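Side-chain contacts in enoyl-CoA hydratase/carnithine racemase (Magnetospirillum magneticum, PDB 4NEK), which probably acts on acyl-CoA thioesters as a member of the enoyl-CoA hydratase/isomerase family, perhaps as a delta(3)-delta(2)-enoyl-CoA isomerase: residues 30-35 with 77-82; 18-21 with 25-28. All blocks are in the same frame, centred on the assembly; numbering follows the deposited sequence.

Interaction 1 (30-35 with 77-82); sequences EMYAAL and GSVADR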
loop_
_atom_site.group_PDB
_atom_site.type_symbol
_atom_site.label_atom_id
_atom_site.label_comp_id
_atom_site.label_asym_id
_atom_site.label_seq_id
_atom_site.Cartn_x
_atom_site.Cartn_y
_atom_site.Cartn_z
ATOM N N GLU C 30 16.561 36.348 -10.905
ATOM C CA GLU C 30 16.953 36.165 -12.314
ATOM C C GLU C 30 16.525 34.814 -12.834
ATOM O O GLU C 30 16.246 34.713 -14.019
ATOM C CB GLU C 30 18.452 36.350 -12.632
ATOM C CG GLU C 30 19.393 35.573 -11.733
ATOM C CD GLU C 30 20.873 35.905 -11.954
ATOM O OE1 GLU C 30 21.330 35.582 -13.074
ATOM O OE2 GLU C 30 21.569 36.485 -11.037
HETATM N N MSE C 31 16.431 33.805 -11.952
HETATM C CA MSE C 31 16.028 32.465 -12.378
HETATM C C MSE C 31 14.551 32.432 -12.605
HETATM O O MSE C 31 14.113 32.015 -13.671
HETATM C CB MSE C 31 16.433 31.433 -11.377
HETATM C CG MSE C 31 17.933 31.391 -11.340
HETATM SE SE MSE C 31 18.571 30.158 -9.935
HETATM C CE MSE C 31 18.067 28.448 -10.785
ATOM N N TYR C 32 13.782 32.991 -11.687
ATOM C CA TYR C 32 12.356 33.143 -11.909
ATOM C C TYR C 32 12.052 33.811 -13.219
ATOM O O TYR C 32 11.131 33.429 -13.912
ATOM C CB TYR C 32 11.683 33.948 -10.792
ATOM C CG TYR C 32 11.545 33.187 -9.508
ATOM C CD1 TYR C 32 10.766 32.030 -9.444
ATOM C CD2 TYR C 32 12.191 33.599 -8.361
ATOM C CE1 TYR C 32 10.638 31.326 -8.263
ATOM C CE2 TYR C 32 12.051 32.917 -7.172
ATOM C CZ TYR C 32 11.281 31.778 -7.132
ATOM O OH TYR C 32 11.205 31.067 -5.957
ATOM N N ALA C 33 12.800 34.853 -13.543
ATOM C CA ALA C 33 12.518 35.625 -14.750
ATOM C C ALA C 33 12.844 34.780 -15.976
ATOM O O ALA C 33 12.083 34.732 -16.912
ATOM C CB ALA C 33 13.315 36.932 -14.756
ATOM N N ALA C 34 14.006 34.154 -15.973
ATOM C CA ALA C 34 14.378 33.302 -17.081
ATOM C C ALA C 34 13.401 32.142 -17.254
ATOM O O ALA C 34 13.087 31.789 -18.363
ATOM C CB ALA C 34 15.788 32.768 -16.875
ATOM N N LEU C 35 12.913 31.587 -16.150
ATOM C CA LEU C 35 11.949 30.490 -16.213
ATOM C C LEU C 35 10.628 30.944 -16.769
ATOM O O LEU C 35 10.059 30.281 -17.608
ATOM C CB LEU C 35 11.709 29.881 -14.835
ATOM C CG LEU C 35 12.899 29.150 -14.263
ATOM C CD1 LEU C 35 12.724 28.889 -12.769
ATOM C CD2 LEU C 35 13.115 27.858 -14.985
ATOM N N GLY C 77 2.486 40.208 -7.277
ATOM C CA GLY C 77 3.132 40.975 -8.334
ATOM C C GLY C 77 4.632 40.740 -8.506
ATOM O O GLY C 77 5.206 41.248 -9.454
ATOM N N SER C 78 5.263 39.907 -7.672
ATOM C CA SER C 78 6.671 39.594 -7.850
ATOM C C SER C 78 6.972 38.671 -9.045
ATOM O O SER C 78 6.117 38.083 -9.692
ATOM C CB SER C 78 7.211 38.920 -6.603
ATOM O OG SER C 78 6.673 37.605 -6.464
ATOM N N VAL C 79 8.247 38.582 -9.339
ATOM C CA VAL C 79 8.708 37.747 -10.400
ATOM C C VAL C 79 8.431 36.253 -10.047
ATOM O O VAL C 79 8.143 35.450 -10.933
ATOM C CB VAL C 79 10.197 38.078 -10.712
ATOM C CG1 VAL C 79 11.145 37.541 -9.641
ATOM C CG2 VAL C 79 10.594 37.556 -12.067
ATOM N N ALA C 80 8.492 35.890 -8.777
ATOM C CA ALA C 80 8.156 34.532 -8.393
ATOM C C ALA C 80 6.691 34.257 -8.691
ATOM O O ALA C 80 6.368 33.214 -9.203
ATOM C CB ALA C 80 8.449 34.296 -6.919
ATOM N N ASP C 81 5.831 35.198 -8.363
ATOM C CA ASP C 81 4.427 35.104 -8.675
ATOM C C ASP C 81 4.216 34.953 -10.194
ATOM O O ASP C 81 3.443 34.119 -10.638
ATOM C CB ASP C 81 3.736 36.361 -8.146
ATOM C CG ASP C 81 2.191 36.342 -8.286
ATOM O OD1 ASP C 81 1.547 35.285 -8.228
ATOM O OD2 ASP C 81 1.606 37.450 -8.371
ATOM N N ARG C 82 4.967 35.697 -10.993
ATOM C CA ARG C 82 4.843 35.591 -12.452
ATOM C C ARG C 82 5.166 34.153 -12.899
ATOM O O ARG C 82 4.468 33.561 -13.708
ATOM C CB ARG C 82 5.772 36.578 -13.167
ATOM C CG ARG C 82 5.149 37.278 -14.400
ATOM C CD ARG C 82 5.981 38.462 -15.094
ATOM N NE ARG C 82 6.881 39.232 -14.181
ATOM C CZ ARG C 82 6.504 40.182 -13.297
ATOM N NH1 ARG C 82 5.218 40.524 -13.167
ATOM N NH2 ARG C 82 7.422 40.791 -12.529
#

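Interaction 2 (18-21 with 25-28); sequences MNRP and NALI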
loop_
_atom_site.group_PDB
_atom_site.type_symbol
_atom_site.label_atom_id
_atom_site.label_comp_id
_atom_site.label_asym_id
_atom_site.label_seq_id
_atom_site.Cartn_x
_atom_site.Cartn_y
_atom_site.Cartn_z
HETATM N N MSE C 18 17.139 24.044 -14.520
HETATM C CA MSE C 18 17.695 24.947 -13.533
HETATM C C MSE C 18 19.115 24.543 -13.340
HETATM O O MSE C 18 19.427 23.365 -13.210
HETATM C CB MSE C 18 16.932 24.876 -12.242
HETATM C CG MSE C 18 15.503 25.376 -12.481
HETATM SE SE MSE C 18 14.387 25.079 -10.853
HETATM C CE MSE C 18 14.005 23.130 -11.085
ATOM N N ASN C 19 19.984 25.545 -13.305
ATOM C CA ASN C 19 21.407 25.319 -13.378
ATOM C C ASN C 19 22.223 26.224 -12.456
ATOM O O ASN C 19 23.006 27.027 -12.893
ATOM C CB ASN C 19 21.846 25.521 -14.809
ATOM C CG ASN C 19 23.290 25.093 -15.040
ATOM O OD1 ASN C 19 23.746 24.094 -14.506
ATOM N ND2 ASN C 19 23.996 25.843 -15.839
ATOM N N ARG C 20 22.016 26.053 -11.159
ATOM C CA ARG C 20 22.798 26.674 -10.131
ATOM C C ARG C 20 23.201 25.565 -9.165
ATOM O O ARG C 20 22.846 25.574 -7.995
ATOM C CB ARG C 20 21.953 27.751 -9.460
ATOM C CG ARG C 20 22.717 28.656 -8.528
ATOM C CD ARG C 20 21.775 29.664 -7.893
ATOM N NE ARG C 20 22.499 30.603 -7.039
ATOM C CZ ARG C 20 22.041 31.136 -5.897
ATOM N NH1 ARG C 20 20.852 30.836 -5.401
ATOM N NH2 ARG C 20 22.805 31.946 -5.217
ATOM N N PRO C 21 23.906 24.580 -9.674
ATOM C CA PRO C 21 24.051 23.349 -8.910
ATOM C C PRO C 21 24.795 23.536 -7.619
ATOM O O PRO C 21 24.555 22.780 -6.672
ATOM C CB PRO C 21 24.848 22.429 -9.839
ATOM C CG PRO C 21 25.448 23.332 -10.852
ATOM C CD PRO C 21 24.500 24.482 -11.009
ATOM N N ASN C 25 20.298 24.646 -6.684
ATOM C CA ASN C 25 19.258 25.321 -7.417
ATOM C C ASN C 25 18.336 26.154 -6.560
ATOM O O ASN C 25 17.148 26.318 -6.865
ATOM C CB ASN C 25 18.460 24.314 -8.267
ATOM C CG ASN C 25 19.255 23.822 -9.474
ATOM O OD1 ASN C 25 20.222 24.450 -9.846
ATOM N ND2 ASN C 25 18.854 22.704 -10.069
ATOM N N ALA C 26 18.876 26.709 -5.486
ATOM C CA ALA C 26 18.128 27.681 -4.709
ATOM C C ALA C 26 17.834 28.881 -5.603
ATOM O O ALA C 26 18.734 29.411 -6.223
ATOM C CB ALA C 26 18.916 28.111 -3.483
ATOM N N LEU C 27 16.571 29.283 -5.687
ATOM C CA LEU C 27 16.149 30.261 -6.669
ATOM C C LEU C 27 16.338 31.711 -6.234
ATOM O O LEU C 27 16.178 32.055 -5.057
ATOM C CB LEU C 27 14.694 30.065 -7.016
ATOM C CG LEU C 27 14.381 28.683 -7.588
ATOM C CD1 LEU C 27 12.883 28.642 -7.802
ATOM C CD2 LEU C 27 15.081 28.379 -8.905
ATOM N N ILE C 28 16.674 32.534 -7.224
ATOM C CA ILE C 28 16.766 33.976 -7.103
ATOM C C ILE C 28 15.949 34.604 -8.239
ATOM O O ILE C 28 15.518 33.936 -9.195
ATOM C CB ILE C 28 18.245 34.437 -7.154
ATOM C CG1 ILE C 28 18.932 33.944 -8.428
ATOM C CG2 ILE C 28 19.031 33.901 -5.957
ATOM C CD1 ILE C 28 20.363 34.450 -8.605
#

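Interaction 1 (30-35 with 77-82)
Ala80 sets its methyl group squarely over one face of the Tyr32 ring: CB of Ala80 lies 3.8 Å from the ring centroid, only 9° off the ring normal, which meets the geometry of a CH-pi contact. The ring also lies against the helix backbone at Ala80 CA, 3.8 Å from Tyr32 CD1, so both CA and CB of Ala80 lie against it. Tyr32 reaches this position with CG anti to its own carbonyl carbon (chi1 -73°), and its hydroxyl goes on to a hydrogen bond with Asn64.

Val79 fills the neighbouring place with its two methyls divided between two residues. CG1 meets CB of Tyr32 at 3.8 Å, while CG2 turns to Ala33, 3.9 Å from Ala33 CB. With chi1 at 74°, CG1 sits between the backbone N and the carbonyl carbon, and CG2 is left anti to the N.

In the crotonase-like fold of this chain, the contact joins the start of helix 29-44 to the first turn of helix 79-88, without a hydrogen bond across it. Ser78 is the N-cap of helix 79-88: its OG accepts from Asp81 N at 3.2 Å along a nearly straight bond and also bonds to Leu75 O. Asp81 reaches back in turn, its OD2 taking Gly77 N at 3.1 Å, while OD1 forms a salt bridge with Arg85.

Interaction 2 (18-21 with 25-28)
Hydrogen bonds between Arg20 and Asn25 tie the two sides of this loop together. The side-chain OD1 of Asn25 accepts from Arg20 N at 2.7 Å, with the donor nearly in line with the amide C=O (C=O...N angle 167°). In return Asn25 N gives a bond to Arg20 O at 3.0 Å, so each residue both donates to and accepts from the other. The other end of the same amide, ND2 of Asn25, makes a weak, bent bond to Met18 O at 3.3 Å and a further one to Phe60 O.

A third strong hydrogen bond across the contact comes from the charged side chain. Arg20 runs out extended, with CG anti to the backbone N (chi1 -170°), and this carries its NH1 to Ala26 O at 2.7 Å. The oxygen lies within 3° of the guanidinium plane, yet NH1 itself stands above the carbonyl plane. Outside the contact, NH1 also forms a salt bridge with Asp65.

Van der Waals packing completes the join. The selenium of Met18, a selenomethionine, touches CD2 of Leu27 at 3.9 Å, the two side chains meeting at a slant. CG2 of Ile28 packs against the guanidinium obliquely, 3.6 Å from Arg20 NH1, and the two side chains cross at about a right angle.

The loop leaving strand 13-18 is thus closed before helix 29-44. With both ends of its amide engaged, Asn25 has its flip state fixed, and the salt bridge to Asp65 would be expected to offset the Arg20 charge and to hold the guanidinium in place for its bond to Ala26 O.

Interaction 2 comes first along the chain, in the loop between strand 13-18 and helix 29-44; interaction 1 follows, pairing the beginning of that helix with helix 79-88. Their centres are 13 Å apart, on the same side of the chain's centre. They meet directly through packing: Tyr32 OH lies 3.5 Å from Leu27 CD1, and the selenium of Met31 is 3.8 Å from Arg20 CD. Thus Tyr32 and Met31, neighbours on one helix, both reach the loop, Tyr32 through Leu27 and Met31 through Arg20 and Ala26, and Tyr32 also faces helix 79-88. The arrangement joins strand 13-18 of the mixed sheet, by way of that loop, to two helices of one crotonase-like fold.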